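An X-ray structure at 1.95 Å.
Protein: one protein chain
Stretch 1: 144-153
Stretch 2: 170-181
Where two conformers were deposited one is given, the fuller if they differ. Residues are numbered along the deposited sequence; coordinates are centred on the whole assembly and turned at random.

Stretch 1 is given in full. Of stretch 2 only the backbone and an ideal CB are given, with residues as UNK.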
# COMPACT_ATOMS: atom_id res chain seq x y z
N LYS A 144 14.99 -22.66 30.34
CA LYS A 144 15.12 -21.33 29.74
C LYS A 144 13.95 -20.97 28.82
O LYS A 144 13.47 -19.83 28.81
CB LYS A 144 16.43 -21.23 28.96
CG LYS A 144 17.67 -21.12 29.84
CD LYS A 144 18.91 -20.86 28.99
CE LYS A 144 20.11 -20.50 29.84
NZ LYS A 144 20.63 -21.66 30.62
N MET A 145 13.48 -21.95 28.06
CA MET A 145 12.37 -21.74 27.15
C MET A 145 11.08 -21.62 27.94
O MET A 145 10.23 -20.79 27.61
CB MET A 145 12.29 -22.90 26.16
CG MET A 145 11.27 -22.68 25.04
SD MET A 145 11.80 -21.43 23.86
CE MET A 145 10.20 -21.01 23.19
N LEU A 146 10.95 -22.42 29.00
CA LEU A 146 9.75 -22.37 29.84
C LEU A 146 9.64 -21.04 30.59
O LEU A 146 8.53 -20.56 30.85
CB LEU A 146 9.72 -23.55 30.82
CG LEU A 146 9.44 -24.94 30.23
CD1 LEU A 146 9.49 -26.01 31.33
CD2 LEU A 146 8.11 -24.98 29.50
N GLU A 147 10.79 -20.45 30.92
CA GLU A 147 10.84 -19.11 31.51
C GLU A 147 10.27 -18.08 30.54
O GLU A 147 9.42 -17.27 30.92
CB GLU A 147 12.28 -18.75 31.89
CG GLU A 147 12.43 -17.38 32.57
CD GLU A 147 11.65 -17.27 33.88
OE1 GLU A 147 11.67 -18.25 34.67
OE2 GLU A 147 11.04 -16.21 34.13
N LEU A 148 10.73 -18.15 29.29
CA LEU A 148 10.22 -17.26 28.23
C LEU A 148 8.73 -17.45 27.96
O LEU A 148 8.02 -16.47 27.69
CB LEU A 148 11.00 -17.48 26.93
CG LEU A 148 12.41 -16.89 26.82
CD1 LEU A 148 13.09 -17.42 25.57
CD2 LEU A 148 12.37 -15.36 26.80
N LEU A 149 8.26 -18.69 28.05
CA LEU A 149 6.89 -19.00 27.66
C LEU A 149 5.88 -18.59 28.72
O LEU A 149 4.79 -18.13 28.37
CB LEU A 149 6.72 -20.48 27.32
CG LEU A 149 7.32 -21.02 26.02
CD1 LEU A 149 7.14 -22.54 25.95
CD2 LEU A 149 6.72 -20.33 24.78
N ASN A 150 6.25 -18.77 29.99
CA ASN A 150 5.38 -18.49 31.13
C ASN A 150 3.96 -19.01 30.91
O ASN A 150 2.98 -18.24 30.94
CB ASN A 150 5.39 -16.98 31.45
CG ASN A 150 4.84 -16.68 32.84
OD1 ASN A 150 5.29 -17.25 33.84
ND2 ASN A 150 3.85 -15.79 32.91
N LEU A 151 3.86 -20.31 30.67
CA LEU A 151 2.59 -20.96 30.33
C LEU A 151 1.67 -21.06 31.53
O LEU A 151 2.13 -21.17 32.66
CB LEU A 151 2.83 -22.37 29.76
CG LEU A 151 3.67 -22.47 28.47
CD1 LEU A 151 3.87 -23.93 28.07
CD2 LEU A 151 3.05 -21.66 27.33
N THR A 152 0.37 -21.00 31.26
CA THR A 152 -0.66 -21.14 32.29
C THR A 152 -0.65 -22.59 32.79
O THR A 152 -0.63 -23.51 31.97
CB THR A 152 -2.06 -20.76 31.73
OG1 THR A 152 -2.01 -19.45 31.17
CG2 THR A 152 -3.13 -20.79 32.82
N PRO A 153 -0.60 -22.78 34.13
CA PRO A 153 -0.69 -24.13 34.71
C PRO A 153 -1.95 -24.86 34.28
O PRO A 153 -3.05 -24.29 34.36
CB PRO A 153 -0.74 -23.84 36.22
CG PRO A 153 -0.03 -22.55 36.37
CD PRO A 153 -0.41 -21.75 35.17
N UNK A 170 -1.12 -24.94 22.03
CA UNK A 170 -1.80 -23.83 21.37
C UNK A 170 -1.36 -22.51 22.00
O UNK A 170 -1.10 -21.53 21.30
CB UNK A 170 -3.32 -23.99 21.46
N UNK A 171 -1.27 -22.49 23.33
CA UNK A 171 -0.81 -21.31 24.06
C UNK A 171 0.66 -21.03 23.75
O UNK A 171 1.03 -19.90 23.45
CB UNK A 171 -1.01 -21.50 25.57
N UNK A 172 1.49 -22.07 23.80
CA UNK A 172 2.92 -21.94 23.53
C UNK A 172 3.19 -21.38 22.14
O UNK A 172 4.07 -20.53 21.98
CB UNK A 172 3.61 -23.30 23.68
N UNK A 173 2.41 -21.80 21.17
CA UNK A 173 2.60 -21.35 19.82
C UNK A 173 2.23 -19.90 19.68
O UNK A 173 2.91 -19.17 19.02
CB UNK A 173 1.78 -22.21 18.85
N UNK A 174 1.13 -19.52 20.29
CA UNK A 174 0.67 -18.13 20.31
C UNK A 174 1.72 -17.22 20.95
O UNK A 174 2.03 -16.15 20.41
CB UNK A 174 -0.66 -18.02 21.06
N UNK A 175 2.28 -17.66 22.08
CA UNK A 175 3.30 -16.90 22.80
C UNK A 175 4.60 -16.77 22.00
O UNK A 175 5.20 -15.68 21.95
CB UNK A 175 3.59 -17.56 24.15
N UNK A 176 5.03 -17.86 21.37
CA UNK A 176 6.18 -17.81 20.47
C UNK A 176 5.92 -16.80 19.34
O UNK A 176 6.76 -15.94 19.08
CB UNK A 176 6.47 -19.20 19.90
N UNK A 177 4.77 -16.91 18.70
CA UNK A 177 4.47 -16.07 17.54
C UNK A 177 4.25 -14.58 17.83
O UNK A 177 4.59 -13.72 17.01
CB UNK A 177 3.22 -16.62 16.85
N UNK A 178 3.70 -14.29 19.00
CA UNK A 178 3.34 -12.91 19.35
C UNK A 178 4.37 -12.22 20.23
O UNK A 178 4.56 -11.01 20.12
CB UNK A 178 1.98 -12.89 20.06
N UNK A 179 5.03 -12.97 21.09
CA UNK A 179 5.88 -12.36 22.12
C UNK A 179 7.35 -12.73 22.00
O UNK A 179 8.22 -11.86 22.04
CB UNK A 179 5.38 -12.76 23.51
N UNK A 180 7.64 -14.02 21.83
CA UNK A 180 9.02 -14.51 21.87
C UNK A 180 9.83 -14.11 20.62
O UNK A 180 10.96 -13.64 20.72
CB UNK A 180 9.02 -16.03 22.02
N UNK A 181 9.23 -14.30 19.44
CA UNK A 181 9.86 -13.89 18.20
C UNK A 181 9.71 -12.38 18.05
O UNK A 181 8.68 -11.82 18.42
CB UNK A 181 9.25 -14.63 17.00

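Stretch 2 is helical from 170 to 180 and crosses the end of the 144-149 helix at 78°. At position 170 the ideal CB has no atom of stretch 1 close by, and a polar or charged side chain would be as suitable as most others; the deposited residue is E170, which makes no contact.

Position 171 points toward stretch 1. Its ideal CB lies 4.4 Å from L151 CD2, and beyond that methyl the backbone N and the OG1 of T152 are available as donors. A long side chain ending in acceptors would suit, glutamate or glutamine above all, although an aliphatic one could pack on the leucine. The residue is E171, extended with chi1 and chi2 both t. Its carboxylate receives T152 N at OE1 (3.0 Å) and T152 OG1 at OE2 (2.8 Å), so that one residue just beyond the first helix is held through both backbone and side chain. Water 3 donates to E171 OE1 (2.8 Å) and to T152 O (2.6 Å).

At 172 the CB points sideways, but its ideal position is already 4.0 Å from L151 CD2 and 4.3 Å from L149 CD1. Such proximity favours a small apolar residue. A172 fills the place, its CB 4.2 Å from L149 CD1.

Position 173 points away and 174 is out of reach, so polar chains are reasonable at both. They are R173, which does not touch stretch 1, and K174, whose NZ forms a salt bridge with OE1 of the residue at 178 (3.2 Å).

Position 175 faces stretch 1, with its ideal CB 4.2 Å from L149 CD2. A compact aliphatic group, such as valine, would fit beside this methyl. In V175, with chi1 t, CG1 packs 3.9 Å from L149 CD2 and also approaches L149 O at 3.7 Å.

The CB at 176 points sideways, yet L149 CD2 and M145 CE are 5.0 and 5.3 Å from its ideal position; isoleucine, leucine or methionine could bridge that gap. I176 does so through CG1, 3.8 Å from L149 CD2 and 3.9 Å from M145 CE.

Positions 177 and 178 are out of reach and permit polar residues; N177 makes no contact, and E178 is the partner of K174.

The CB at 179 points toward stretch 1 but has no close neighbour there, while the carbonyls of L148 and L149 lie at the helix end. A long donor, arginine or lysine, is expected. R179 NH2 donates to L148 O (2.9 Å, 160°) and more weakly to L149 O (2.9 Å, 130°), both near the guanidinium plane. Waters 1 and 2 link its NE and NH1 to the same two carbonyls.

Position 180 points toward stretch 1; L148 CB and M145 CE lie 5.5 and 5.2 Å from its ideal CB, inviting a medium-sized aliphatic. V180 places CG2 4.4 Å from L148 CB. Position 181 leaves helical angles and is out of reach, leaving the choice open; it is L181.

Stretch 2 170-181: EEARKVINERVL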
# COMPACT_ATOMS: atom_id res chain seq x y z
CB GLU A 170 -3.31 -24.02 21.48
CG GLU A 170 -4.18 -22.96 20.81
CD GLU A 170 -5.66 -23.10 21.16
OE1 GLU A 170 -6.10 -24.23 21.48
OE2 GLU A 170 -6.38 -22.08 21.11
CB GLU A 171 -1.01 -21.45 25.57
CG GLU A 171 -0.64 -20.20 26.37
CD GLU A 171 -0.59 -20.42 27.88
OE1 GLU A 171 -0.23 -21.53 28.33
OE2 GLU A 171 -0.91 -19.47 28.62
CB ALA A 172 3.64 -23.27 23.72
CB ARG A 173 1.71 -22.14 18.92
CG ARG A 173 2.28 -23.40 18.49
CD ARG A 173 1.84 -23.62 17.09
NE ARG A 173 1.50 -25.00 16.90
CZ ARG A 173 1.97 -25.74 15.92
NH1 ARG A 173 1.63 -27.01 15.82
NH2 ARG A 173 2.79 -25.20 15.03
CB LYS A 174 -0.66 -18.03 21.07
CG LYS A 174 -1.39 -16.70 20.91
CD LYS A 174 -2.75 -16.74 21.62
CE LYS A 174 -3.69 -15.63 21.14
NZ LYS A 174 -3.44 -14.33 21.82
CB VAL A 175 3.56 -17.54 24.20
CG1 VAL A 175 4.80 -16.97 24.86
CG2 VAL A 175 2.35 -17.33 25.11
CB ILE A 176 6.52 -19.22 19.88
CG1 ILE A 176 7.08 -20.14 20.98
CG2 ILE A 176 7.54 -19.11 18.74
CD1 ILE A 176 7.01 -21.62 20.61
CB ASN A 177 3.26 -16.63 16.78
CG ASN A 177 3.59 -17.89 16.03
OD1 ASN A 177 4.77 -18.21 15.79
ND2 ASN A 177 2.56 -18.62 15.63
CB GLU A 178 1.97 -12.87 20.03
CG GLU A 178 0.84 -13.20 19.09
CD GLU A 178 -0.50 -13.37 19.78
OE1 GLU A 178 -0.56 -13.27 21.03
OE2 GLU A 178 -1.49 -13.61 19.07
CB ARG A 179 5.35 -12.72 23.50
CG ARG A 179 5.89 -11.88 24.64
CD ARG A 179 5.12 -12.18 25.91
NE ARG A 179 5.59 -13.41 26.56
CZ ARG A 179 4.81 -14.26 27.23
NH1 ARG A 179 3.50 -14.03 27.35
NH2 ARG A 179 5.35 -15.34 27.79
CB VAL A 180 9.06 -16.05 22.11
CG1 VAL A 180 10.46 -16.57 22.04
CG2 VAL A 180 8.44 -16.41 23.47
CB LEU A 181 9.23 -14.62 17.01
CG LEU A 181 9.38 -16.14 16.95
CD1 LEU A 181 8.59 -16.70 15.75
CD2 LEU A 181 10.85 -16.55 16.87
O HOH W 1 8.12 -14.10 26.20
O HOH W 2 2.42 -16.44 28.53
O HOH W 3 -1.24 -23.84 29.50
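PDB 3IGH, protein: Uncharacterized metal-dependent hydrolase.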